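Local coordinates for diketoreductase (Acinetobacter baylyi, PDB 4E12), which reduces dicarbonyl compounds and, as a member of the 3-hydroxyacyl-CoA dehydrogenase family, probably interconverts (3S)-3-hydroxyacyl-CoA and 3-oxoacyl-CoA with NAD as cofactor, at residues T23-F28 with K56-A61; V239-A244 with A260-N265; D77-A82 with G108-A113; K220-R223 with G227-K230. All coordinates share one frame; numbering follows the deposited sequence.

Interaction 1 of 4, residues T23-F28 with K56-A61; sequences TAFHGF and KEVAGA
The ring of Phe25 meets the turn 58-61 with its far rim: the carbonyl oxygen of Ala59 and the carbonyl carbon of Gly60 lie at its edge, near its plane, with Ala59 O 3.6 Å from Phe25 CZ. Two methyl groups approach the same end obliquely. Ala61 CB is 3.5 Å from Phe25 CE1, and Val58 CG1 comes within 3.6 Å of Phe25 CE2, so the ring's outer carbons are shared between the first and last residues of the turn. No hydrogen bond crosses the contact, which is mainly apolar packing. With CG anti to the backbone N (chi1 179°), Phe25 reaches out from the last turn of helix 14-25 and brings its outermost carbons to the turn. Val58 and Phe25 pass alongside, pointing opposite ways. The receiving surface is shaped by a type II beta turn from Val58 to Ala61, closed by a backbone bond of 3.1 Å from Ala61 N to Val58 O; Gly60 supplies the positive phi that such a turn needs at its third position. Tyr54, in helix 37-57 itself and about one turn before Val58, adds an edge-to-face ring contact to Phe25. An aromatic residue at one helix end, set against the turn that closes another, thus joins helices 14-25 and 37-57 at the surface of the Rossmann-type NAD-binding domain.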
loop_
_atom_site.group_PDB
_atom_site.type_symbol
_atom_site.label_atom_id
_atom_site.label_comp_id
_atom_site.label_asym_id
_atom_site.label_seq_id
_atom_site.Cartn_x
_atom_site.Cartn_y
_atom_site.Cartn_z
ATOM N N THR A 23 -11.045 -19.205 19.605
ATOM C CA THR A 23 -12.461 -19.431 19.862
ATOM C C THR A 23 -12.672 -20.024 21.260
ATOM O O THR A 23 -13.567 -19.598 21.997
ATOM C CB THR A 23 -13.087 -20.302 18.747
ATOM O OG1 THR A 23 -13.063 -19.577 17.512
ATOM C CG2 THR A 23 -14.527 -20.650 19.068
ATOM N N ALA A 24 -11.830 -20.983 21.622
ATOM C CA ALA A 24 -11.834 -21.554 22.963
ATOM C C ALA A 24 -11.512 -20.488 24.018
ATOM O O ALA A 24 -12.233 -20.360 25.015
ATOM C CB ALA A 24 -10.857 -22.720 23.047
ATOM N N PHE A 25 -10.463 -19.699 23.780
ATOM C CA PHE A 25 -10.045 -18.652 24.732
ATOM C C PHE A 25 -11.189 -17.679 25.067
ATOM O O PHE A 25 -11.233 -17.105 26.161
ATOM C CB PHE A 25 -8.844 -17.878 24.173
ATOM C CG PHE A 25 -8.358 -16.769 25.069
ATOM C CD1 PHE A 25 -7.924 -17.035 26.370
ATOM C CD2 PHE A 25 -8.332 -15.455 24.611
ATOM C CE1 PHE A 25 -7.471 -15.995 27.197
ATOM C CE2 PHE A 25 -7.884 -14.424 25.423
ATOM C CZ PHE A 25 -7.455 -14.690 26.712
ATOM N N HIS A 26 -12.109 -17.497 24.131
ATOM C CA HIS A 26 -13.220 -16.568 24.317
ATOM C C HIS A 26 -14.520 -17.201 24.786
ATOM O O HIS A 26 -15.580 -16.582 24.658
ATOM C CB HIS A 26 -13.480 -15.738 23.073
ATOM C CG HIS A 26 -12.514 -14.615 22.881
ATOM N ND1 HIS A 26 -11.295 -14.778 22.260
ATOM C CD2 HIS A 26 -12.589 -13.308 23.232
ATOM C CE1 HIS A 26 -10.659 -13.619 22.240
ATOM N NE2 HIS A 26 -11.423 -12.713 22.822
ATOM N N GLY A 27 -14.453 -18.424 25.307
ATOM C CA GLY A 27 -15.585 -18.954 26.045
ATOM C C GLY A 27 -16.445 -19.968 25.335
ATOM O O GLY A 27 -17.329 -20.558 25.953
ATOM N N PHE A 28 -16.217 -20.183 24.048
ATOM C CA PHE A 28 -17.024 -21.142 23.294
ATOM C C PHE A 28 -16.580 -22.561 23.580
ATOM O O PHE A 28 -15.464 -22.783 24.059
ATOM C CB PHE A 28 -16.968 -20.842 21.790
ATOM C CG PHE A 28 -17.609 -19.533 21.411
ATOM C CD1 PHE A 28 -16.942 -18.333 21.611
ATOM C CD2 PHE A 28 -18.884 -19.503 20.858
ATOM C CE1 PHE A 28 -17.535 -17.121 21.265
ATOM C CE2 PHE A 28 -19.484 -18.291 20.510
ATOM C CZ PHE A 28 -18.804 -17.100 20.714
ATOM N N LYS A 56 1.622 -14.698 27.319
ATOM C CA LYS A 56 2.581 -13.589 27.239
ATOM C C LYS A 56 2.085 -12.433 26.363
ATOM O O LYS A 56 2.471 -11.284 26.587
ATOM C CB LYS A 56 3.930 -14.066 26.695
ATOM C CG LYS A 56 4.598 -15.191 27.494
ATOM C CD LYS A 56 4.937 -14.791 28.915
ATOM C CE LYS A 56 5.523 -15.977 29.680
ATOM N NZ LYS A 56 5.780 -15.670 31.115
ATOM N N GLU A 57 1.239 -12.723 25.375
ATOM C CA GLU A 57 0.879 -11.716 24.365
ATOM C C GLU A 57 -0.574 -11.230 24.402
ATOM O O GLU A 57 -0.901 -10.203 23.794
ATOM C CB GLU A 57 1.168 -12.253 22.961
ATOM C CG GLU A 57 2.610 -12.631 22.695
ATOM C CD GLU A 57 3.534 -11.432 22.662
ATOM O OE1 GLU A 57 3.024 -10.295 22.586
ATOM O OE2 GLU A 57 4.767 -11.624 22.702
ATOM N N VAL A 58 -1.469 -11.947 25.071
ATOM C CA VAL A 58 -2.886 -11.644 24.872
ATOM C C VAL A 58 -3.560 -11.231 26.173
ATOM O O VAL A 58 -3.456 -11.938 27.173
ATOM C CB VAL A 58 -3.631 -12.855 24.226
ATOM C CG1 VAL A 58 -5.106 -12.556 24.104
ATOM C CG2 VAL A 58 -3.055 -13.163 22.838
ATOM N N ALA A 59 -4.252 -10.094 26.156
ATOM C CA ALA A 59 -4.915 -9.588 27.343
ATOM C C ALA A 59 -5.843 -10.637 27.937
ATOM O O ALA A 59 -6.638 -11.261 27.223
ATOM C CB ALA A 59 -5.689 -8.325 27.021
ATOM N N GLY A 60 -5.711 -10.834 29.245
ATOM C CA GLY A 60 -6.611 -11.704 29.971
ATOM C C GLY A 60 -6.197 -13.161 30.003
ATOM O O GLY A 60 -6.888 -13.982 30.612
ATOM N N ALA A 61 -5.081 -13.499 29.362
ATOM C CA ALA A 61 -4.709 -14.913 29.221
ATOM C C ALA A 61 -3.717 -15.356 30.288
ATOM O O ALA A 61 -3.447 -16.551 30.455
ATOM C CB ALA A 61 -4.142 -15.173 27.843
#

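Interaction 2 of 4, residues V239-A244 with A260-N265; sequences VGLTTA and AYLKEN. With SO4 (sulfate ion), chain I.
Leu241 and Ala244 pack against Leu262 in a small, buried helix-helix contact of the C-terminal domain, where the start of helix 241-249 faces the second half of helix 253-267; its side-chain contacts are all apolar. The backbones come nearest at Leu241 and Leu262, whose CA atoms are 7.3 Å apart. Leu262 does most of the touching. Its CD1 methyl sits 4.0 Å from Ala244 CB, lies equally near the carbonyl carbon of Ala244, and also meets the carbonyl oxygen of Leu241. Its other methyl, CD2, faces Leu241 CD1 at a looser 4.5 Å. Having CG anti to the carbonyl carbon (chi1 -71°), Leu262 presents its branched end to the first turn of the partner helix. Ala244, with nothing beyond CB, forms the low part of that surface.

Away from this packing, the same helix start holds a sulfate ion, probably from the crystallisation liquor. Gly240 is the N-cap residue, and its positive phi turns the chain out of the preceding helix and into this one. Sulfate O4 accepts two hydrogen bonds, from Thr243 N at 3.1 Å and from Thr243 OG1 at 3.0 Å. The ion is modelled implausibly close to Thr242, however, so its exact position is doubtful.

Around the leucine pair, Phe236 of helix 232-239 touches both Leu241 and Ala244, Phe280 touches both leucines, and Tyr266 and Ile267 from farther along helix 253-267 also touch Leu241.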
loop_
_atom_site.group_PDB
_atom_site.type_symbol
_atom_site.label_atom_id
_atom_site.label_comp_id
_atom_site.label_asym_id
_atom_site.label_seq_id
_atom_site.Cartn_x
_atom_site.Cartn_y
_atom_site.Cartn_z
ATOM N N VAL A 239 5.767 -11.933 5.270
ATOM C CA VAL A 239 5.001 -12.950 4.557
ATOM C C VAL A 239 5.789 -14.253 4.526
ATOM O O VAL A 239 5.243 -15.335 4.761
ATOM C CB VAL A 239 4.722 -12.518 3.092
ATOM C CG1 VAL A 239 3.990 -13.623 2.331
ATOM C CG2 VAL A 239 3.891 -11.253 3.075
ATOM N N GLY A 240 7.082 -14.138 4.249
ATOM C CA GLY A 240 7.887 -15.318 4.040
ATOM C C GLY A 240 8.199 -15.408 2.571
ATOM O O GLY A 240 7.296 -15.293 1.733
ATOM N N LEU A 241 9.464 -15.575 2.242
ATOM C CA LEU A 241 9.830 -15.542 0.838
ATOM C C LEU A 241 9.511 -16.852 0.135
ATOM O O LEU A 241 9.243 -16.868 -1.072
ATOM C CB LEU A 241 11.282 -15.116 0.674
ATOM C CG LEU A 241 11.681 -13.772 1.293
ATOM C CD1 LEU A 241 13.117 -13.462 0.836
ATOM C CD2 LEU A 241 10.705 -12.661 0.876
ATOM N N THR A 242 9.499 -17.956 0.874
ATOM C CA THR A 242 9.091 -19.207 0.256
ATOM C C THR A 242 7.627 -19.058 -0.175
ATOM O O THR A 242 7.233 -19.464 -1.272
ATOM C CB THR A 242 9.246 -20.440 1.206
ATOM O OG1 THR A 242 8.233 -20.406 2.214
ATOM C CG2 THR A 242 10.593 -20.406 1.897
ATOM N N THR A 243 6.827 -18.443 0.686
ATOM C CA THR A 243 5.424 -18.180 0.378
ATOM C C THR A 243 5.287 -17.218 -0.801
ATOM O O THR A 243 4.477 -17.442 -1.707
ATOM C CB THR A 243 4.688 -17.602 1.604
ATOM O OG1 THR A 243 4.785 -18.531 2.696
ATOM C CG2 THR A 243 3.226 -17.342 1.273
ATOM N N ALA A 244 6.079 -16.151 -0.799
ATOM C CA ALA A 244 6.002 -15.177 -1.879
ATOM C C ALA A 244 6.437 -15.813 -3.201
ATOM O O ALA A 244 5.886 -15.508 -4.260
ATOM C CB ALA A 244 6.862 -13.963 -1.567
ATOM N N ALA A 260 11.517 -16.163 -10.025
ATOM C CA ALA A 260 12.863 -16.606 -10.399
ATOM C C ALA A 260 13.945 -15.801 -9.675
ATOM O O ALA A 260 14.998 -16.346 -9.341
ATOM C CB ALA A 260 13.061 -16.526 -11.905
ATOM N N TYR A 261 13.685 -14.513 -9.438
ATOM C CA TYR A 261 14.632 -13.613 -8.784
ATOM C C TYR A 261 14.795 -13.998 -7.320
ATOM O O TYR A 261 15.907 -14.051 -6.782
ATOM C CB TYR A 261 14.145 -12.156 -8.887
ATOM C CG TYR A 261 15.067 -11.141 -8.263
ATOM C CD1 TYR A 261 16.043 -10.488 -9.023
ATOM C CD2 TYR A 261 14.969 -10.820 -6.911
ATOM C CE1 TYR A 261 16.890 -9.547 -8.443
ATOM C CE2 TYR A 261 15.811 -9.879 -6.325
ATOM C CZ TYR A 261 16.767 -9.248 -7.090
ATOM O OH TYR A 261 17.604 -8.321 -6.502
ATOM N N LEU A 262 13.672 -14.283 -6.688
ATOM C CA LEU A 262 13.665 -14.729 -5.305
ATOM C C LEU A 262 14.366 -16.064 -5.202
ATOM O O LEU A 262 15.184 -16.280 -4.304
ATOM C CB LEU A 262 12.235 -14.895 -4.808
ATOM C CG LEU A 262 11.372 -13.671 -4.556
ATOM C CD1 LEU A 262 10.002 -14.150 -4.107
ATOM C CD2 LEU A 262 12.016 -12.826 -3.468
ATOM N N LYS A 263 14.047 -16.951 -6.137
ATOM C CA LYS A 263 14.576 -18.308 -6.094
ATOM C C LYS A 263 16.100 -18.275 -6.145
ATOM O O LYS A 263 16.769 -18.861 -5.290
ATOM C CB LYS A 263 13.994 -19.133 -7.243
ATOM C CG LYS A 263 14.314 -20.636 -7.243
ATOM C CD LYS A 263 13.760 -21.328 -6.016
ATOM C CE LYS A 263 13.700 -22.835 -6.187
ATOM N NZ LYS A 263 15.026 -23.463 -6.472
ATOM N N GLU A 264 16.640 -17.564 -7.130
ATOM C CA GLU A 264 18.077 -17.463 -7.329
ATOM C C GLU A 264 18.760 -16.701 -6.213
ATOM O O GLU A 264 19.787 -17.146 -5.698
ATOM C CB GLU A 264 18.393 -16.778 -8.662
ATOM C CG GLU A 264 19.891 -16.553 -8.880
ATOM C CD GLU A 264 20.195 -15.807 -10.170
ATOM O OE1 GLU A 264 19.260 -15.603 -10.972
ATOM O OE2 GLU A 264 21.366 -15.426 -10.380
ATOM N N ASN A 265 18.193 -15.560 -5.831
ATOM C CA ASN A 265 18.859 -14.654 -4.914
ATOM C C ASN A 265 18.551 -14.869 -3.445
ATOM O O ASN A 265 19.310 -14.405 -2.597
ATOM C CB ASN A 265 18.562 -13.215 -5.297
ATOM C CG ASN A 265 19.102 -12.875 -6.650
ATOM O OD1 ASN A 265 20.308 -12.976 -6.878
ATOM N ND2 ASN A 265 18.221 -12.514 -7.573
HETATM S S SO4 I . 8.407 -18.897 4.726
HETATM O O1 SO4 I . 9.812 -19.020 4.316
HETATM O O2 SO4 I . 8.303 -18.083 5.951
HETATM O O3 SO4 I . 7.870 -20.241 4.993
HETATM O O4 SO4 I . 7.634 -18.261 3.640
#

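Interaction 3 of 4, residues D77-A82 with G108-A113; sequences DDLAQA and GELAPA
Leu110, in the last turn of helix 97-110, brings the backbone to within 5.3 Å (CA to CA) of Ala80 in the short helix 79-82, close enough for a single side chain to span the gap. That side chain is Leu110 itself, which sets off toward 77-82. With CG anti to the carbonyl carbon (chi1 -55°), it brings both methyls to the short helix. CD1 reaches between Leu79 and Ala80, lying 3.8 Å from Leu79 CG and 3.7 Å from the backbone nitrogen Ala80 N. CD2 meets Ala80 as well and rests 4.1 Å from Ala80 CB, a methyl that CD1 also approaches. The two leucine side chains lie roughly perpendicular, and Leu110 CD1 touches CB, the branch point CG and the CD2 methyl of Leu79.

Asp78 holds the N-cap position of the short helix, whose single turn is closed by a 2.7 Å bond from Ala82 N to Asp78 O. Leu79 also touches Tyr33 of strand 29-33. Beyond Leu110 the chain leaves helical geometry at Ala111, where Arg135 binds the carbonyl oxygens of both Ala111 and Pro112.

The contact itself contains neither a hydrogen bond nor a charge pair, only aliphatic carbon against aliphatic carbon and one peptide nitrogen. Its stability should therefore come from dispersion and from partly removing leucine methyls from water, with shape rather than directional bonding setting how the two helix ends fit.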
loop_
_atom_site.group_PDB
_atom_site.type_symbol
_atom_site.label_atom_id
_atom_site.label_comp_id
_atom_site.label_asym_id
_atom_site.label_seq_id
_atom_site.Cartn_x
_atom_site.Cartn_y
_atom_site.Cartn_z
ATOM N N ASP A 77 -11.484 -37.452 16.083
ATOM C CA ASP A 77 -11.138 -37.863 14.725
ATOM C C ASP A 77 -12.284 -38.639 14.107
ATOM O O ASP A 77 -12.096 -39.466 13.212
ATOM C CB ASP A 77 -9.806 -38.626 14.644
ATOM C CG ASP A 77 -9.831 -39.979 15.343
ATOM O OD1 ASP A 77 -10.835 -40.342 16.008
ATOM O OD2 ASP A 77 -8.807 -40.686 15.225
ATOM N N ASP A 78 -13.483 -38.351 14.594
ATOM C CA ASP A 78 -14.697 -38.947 14.069
ATOM C C ASP A 78 -15.603 -37.790 13.659
ATOM O O ASP A 78 -16.238 -37.168 14.508
ATOM C CB ASP A 78 -15.356 -39.785 15.172
ATOM C CG ASP A 78 -16.637 -40.467 14.716
ATOM O OD1 ASP A 78 -17.159 -40.137 13.629
ATOM O OD2 ASP A 78 -17.121 -41.341 15.461
ATOM N N LEU A 79 -15.656 -37.493 12.362
ATOM C CA LEU A 79 -16.361 -36.299 11.881
ATOM C C LEU A 79 -17.809 -36.226 12.386
ATOM O O LEU A 79 -18.252 -35.184 12.885
ATOM C CB LEU A 79 -16.291 -36.220 10.347
ATOM C CG LEU A 79 -16.859 -34.982 9.656
ATOM C CD1 LEU A 79 -16.193 -33.724 10.194
ATOM C CD2 LEU A 79 -16.635 -35.100 8.156
ATOM N N ALA A 80 -18.540 -37.336 12.273
ATOM C CA ALA A 80 -19.926 -37.394 12.722
ATOM C C ALA A 80 -20.047 -36.966 14.181
ATOM O O ALA A 80 -20.918 -36.163 14.527
ATOM C CB ALA A 80 -20.479 -38.810 12.538
ATOM N N GLN A 81 -19.180 -37.512 15.032
ATOM C CA GLN A 81 -19.165 -37.175 16.454
ATOM C C GLN A 81 -18.677 -35.744 16.668
ATOM O O GLN A 81 -19.164 -35.041 17.556
ATOM C CB GLN A 81 -18.259 -38.146 17.222
ATOM C CG GLN A 81 -18.769 -39.582 17.215
ATOM C CD GLN A 81 -20.142 -39.704 17.862
ATOM O OE1 GLN A 81 -20.407 -39.081 18.892
ATOM N NE2 GLN A 81 -21.028 -40.489 17.251
ATOM N N ALA A 82 -17.707 -35.316 15.857
ATOM C CA ALA A 82 -17.134 -33.975 15.989
ATOM C C ALA A 82 -18.161 -32.866 15.759
ATOM O O ALA A 82 -18.046 -31.778 16.332
ATOM C CB ALA A 82 -15.976 -33.803 15.030
ATOM N N GLY A 108 -22.221 -31.916 5.237
ATOM C CA GLY A 108 -23.608 -31.565 5.003
ATOM C C GLY A 108 -24.569 -32.643 5.467
ATOM O O GLY A 108 -25.697 -32.348 5.876
ATOM N N GLU A 109 -24.115 -33.894 5.406
ATOM C CA GLU A 109 -24.918 -35.043 5.827
ATOM C C GLU A 109 -24.866 -35.221 7.339
ATOM O O GLU A 109 -25.889 -35.459 7.984
ATOM C CB GLU A 109 -24.404 -36.323 5.161
ATOM C CG GLU A 109 -24.448 -36.310 3.638
ATOM C CD GLU A 109 -23.859 -37.570 3.019
ATOM O OE1 GLU A 109 -23.240 -38.370 3.756
ATOM O OE2 GLU A 109 -24.014 -37.758 1.793
ATOM N N LEU A 110 -23.667 -35.093 7.897
ATOM C CA LEU A 110 -23.428 -35.409 9.297
ATOM C C LEU A 110 -23.867 -34.319 10.275
ATOM O O LEU A 110 -24.180 -34.603 11.432
ATOM C CB LEU A 110 -21.953 -35.735 9.497
ATOM C CG LEU A 110 -21.422 -36.851 8.601
ATOM C CD1 LEU A 110 -19.939 -37.078 8.847
ATOM C CD2 LEU A 110 -22.200 -38.130 8.856
ATOM N N ALA A 111 -23.893 -33.067 9.835
ATOM C CA ALA A 111 -24.175 -31.992 10.767
ATOM C C ALA A 111 -25.664 -31.737 10.939
ATOM O O ALA A 111 -26.441 -31.834 9.983
ATOM C CB ALA A 111 -23.469 -30.710 10.330
ATOM N N PRO A 112 -26.089 -31.419 12.174
ATOM C CA PRO A 112 -27.509 -31.129 12.362
ATOM C C PRO A 112 -27.924 -29.933 11.494
ATOM O O PRO A 112 -27.086 -29.115 11.104
ATOM C CB PRO A 112 -27.613 -30.832 13.860
ATOM C CG PRO A 112 -26.245 -30.378 14.254
ATOM C CD PRO A 112 -25.299 -31.160 13.390
ATOM N N ALA A 113 -29.207 -29.843 11.171
ATOM C CA ALA A 113 -29.686 -28.830 10.236
ATOM C C ALA A 113 -29.314 -27.405 10.660
ATOM O O ALA A 113 -29.219 -26.506 9.819
ATOM C CB ALA A 113 -31.190 -28.955 10.050
#

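Interaction 4 of 4, residues K220-R223 with G227-K230; sequences KTWR and GAPK
Ala228 fits closely between Trp222 and Arg223, while Pro229 and Lys230 continue the loop with their CB atoms directed away from 220-223. On the close side, Ala228 CB lies 3.6 Å from Trp222 NE1, approaching the indole obliquely. Lys230 O comes to the edge of the same ring, near its plane, 3.7 Å from Trp222 CD1. Trp222 is placed for both by CG anti to the backbone N (chi1 -170°), which swings the five-membered ring beside the loop. The backbones come closer still: a CA-H...O contact joins Arg223 CA to Ala228 O at 3.3 Å, and Gly227 N gives Arg223 O a weak bond of 2.8 Å, bent to 123° at the hydrogen. The methylenes of Arg223 belong to this tight part too, with CD 3.3 Å from Pro229 O.

The loose side is that of the Pro229 and Lys230 side chains, which belong to exposed residues and stay clear of 220-223. Leu200 of the second subunit packs on Trp222, and Gly227 of that subunit on Pro229.

Polar and apolar roles are separated along Arg223: its methylenes line the loop's carbonyls, then the chain bends at chi3 (-51°) and the guanidinium forms a salt bridge with Glu234. The one hydrogen bond of the direct contact is weak; the polar tie of the turn is Thr226 OG1, hydrogen-bonded to both Trp222 O and Ala228 N.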
loop_
_atom_site.group_PDB
_atom_site.type_symbol
_atom_site.label_atom_id
_atom_site.label_comp_id
_atom_site.label_asym_id
_atom_site.label_seq_id
_atom_site.Cartn_x
_atom_site.Cartn_y
_atom_site.Cartn_z
ATOM N N LYS A 220 11.902 2.808 1.593
ATOM C CA LYS A 220 11.902 4.133 2.217
ATOM C C LYS A 220 10.924 5.070 1.486
ATOM O O LYS A 220 10.240 5.896 2.101
ATOM C CB LYS A 220 13.316 4.738 2.356
ATOM C CG LYS A 220 14.018 5.148 1.081
ATOM C CD LYS A 220 15.407 5.737 1.402
ATOM C CE LYS A 220 16.186 6.068 0.132
ATOM N NZ LYS A 220 17.546 6.588 0.428
ATOM N N THR A 221 10.815 4.905 0.174
ATOM C CA THR A 221 9.849 5.686 -0.570
ATOM C C THR A 221 8.444 5.453 -0.037
ATOM O O THR A 221 7.684 6.404 0.146
ATOM C CB THR A 221 9.857 5.345 -2.058
ATOM O OG1 THR A 221 11.159 5.589 -2.602
ATOM C CG2 THR A 221 8.833 6.195 -2.784
ATOM N N TRP A 222 8.076 4.193 0.186
ATOM C CA TRP A 222 6.741 3.888 0.685
ATOM C C TRP A 222 6.517 4.413 2.090
ATOM O O TRP A 222 5.447 4.958 2.391
ATOM C CB TRP A 222 6.470 2.388 0.649
ATOM C CG TRP A 222 5.045 2.030 0.926
ATOM C CD1 TRP A 222 4.574 1.339 2.006
ATOM C CD2 TRP A 222 3.897 2.324 0.105
ATOM N NE1 TRP A 222 3.218 1.165 1.902
ATOM C CE2 TRP A 222 2.774 1.756 0.746
ATOM C CE3 TRP A 222 3.712 3.005 -1.109
ATOM C CZ2 TRP A 222 1.473 1.841 0.206
ATOM C CZ3 TRP A 222 2.439 3.093 -1.636
ATOM C CH2 TRP A 222 1.331 2.514 -0.985
ATOM N N ARG A 223 7.519 4.251 2.953
ATOM C CA ARG A 223 7.380 4.681 4.334
ATOM C C ARG A 223 7.235 6.195 4.423
ATOM O O ARG A 223 6.360 6.702 5.127
ATOM C CB ARG A 223 8.541 4.186 5.184
ATOM C CG ARG A 223 8.606 2.667 5.298
ATOM C CD ARG A 223 9.520 2.262 6.439
ATOM N NE ARG A 223 10.802 2.938 6.329
ATOM C CZ ARG A 223 11.891 2.432 5.761
ATOM N NH1 ARG A 223 11.869 1.215 5.229
ATOM N NH2 ARG A 223 13.015 3.146 5.727
ATOM N N GLY A 227 3.626 7.223 5.012
ATOM C CA GLY A 227 3.665 7.092 6.452
ATOM C C GLY A 227 3.563 5.671 6.958
ATOM O O GLY A 227 3.576 5.454 8.172
ATOM N N ALA A 228 3.447 4.700 6.055
ATOM C CA ALA A 228 3.378 3.296 6.455
ATOM C C ALA A 228 4.642 2.945 7.244
ATOM O O ALA A 228 5.722 3.471 6.968
ATOM C CB ALA A 228 3.226 2.387 5.239
ATOM N N PRO A 229 4.521 2.076 8.256
ATOM C CA PRO A 229 5.697 1.721 9.066
ATOM C C PRO A 229 6.695 0.756 8.424
ATOM O O PRO A 229 7.852 0.687 8.851
ATOM C CB PRO A 229 5.082 1.100 10.328
ATOM C CG PRO A 229 3.773 0.544 9.871
ATOM C CD PRO A 229 3.276 1.515 8.806
ATOM N N LYS A 230 6.251 -0.003 7.427
ATOM C CA LYS A 230 7.115 -0.959 6.732
ATOM C C LYS A 230 6.836 -0.883 5.232
ATOM O O LYS A 230 5.683 -0.749 4.812
ATOM C CB LYS A 230 6.859 -2.383 7.224
ATOM C CG LYS A 230 7.165 -2.593 8.724
ATOM C CD LYS A 230 6.803 -3.980 9.165
ATOM C CE LYS A 230 7.047 -4.135 10.664
ATOM N NZ LYS A 230 8.453 -3.777 10.992
#

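In the fold
Two of these contacts belong to the NAD-binding domain and two to the C-terminal domain, so they show how each half is built. Interactions 1 and 3 lie 27 Å apart between centres, both among helices beside the parallel part of the sheet. Interactions 2 and 4 are closer, 21 Å between centres and about 9 Å between nearest atoms, and both involve the neighbourhood of helix 232-239. The widest separation is 48 Å, between the centres of interactions 3 and 4. Interaction 3 is the one near the cofactor site: the Leu79 side chain is about 9 Å from that of Asp34, an NAD-binding residue, although this chain carries no NAD here. The other three lie away from the annotated sites.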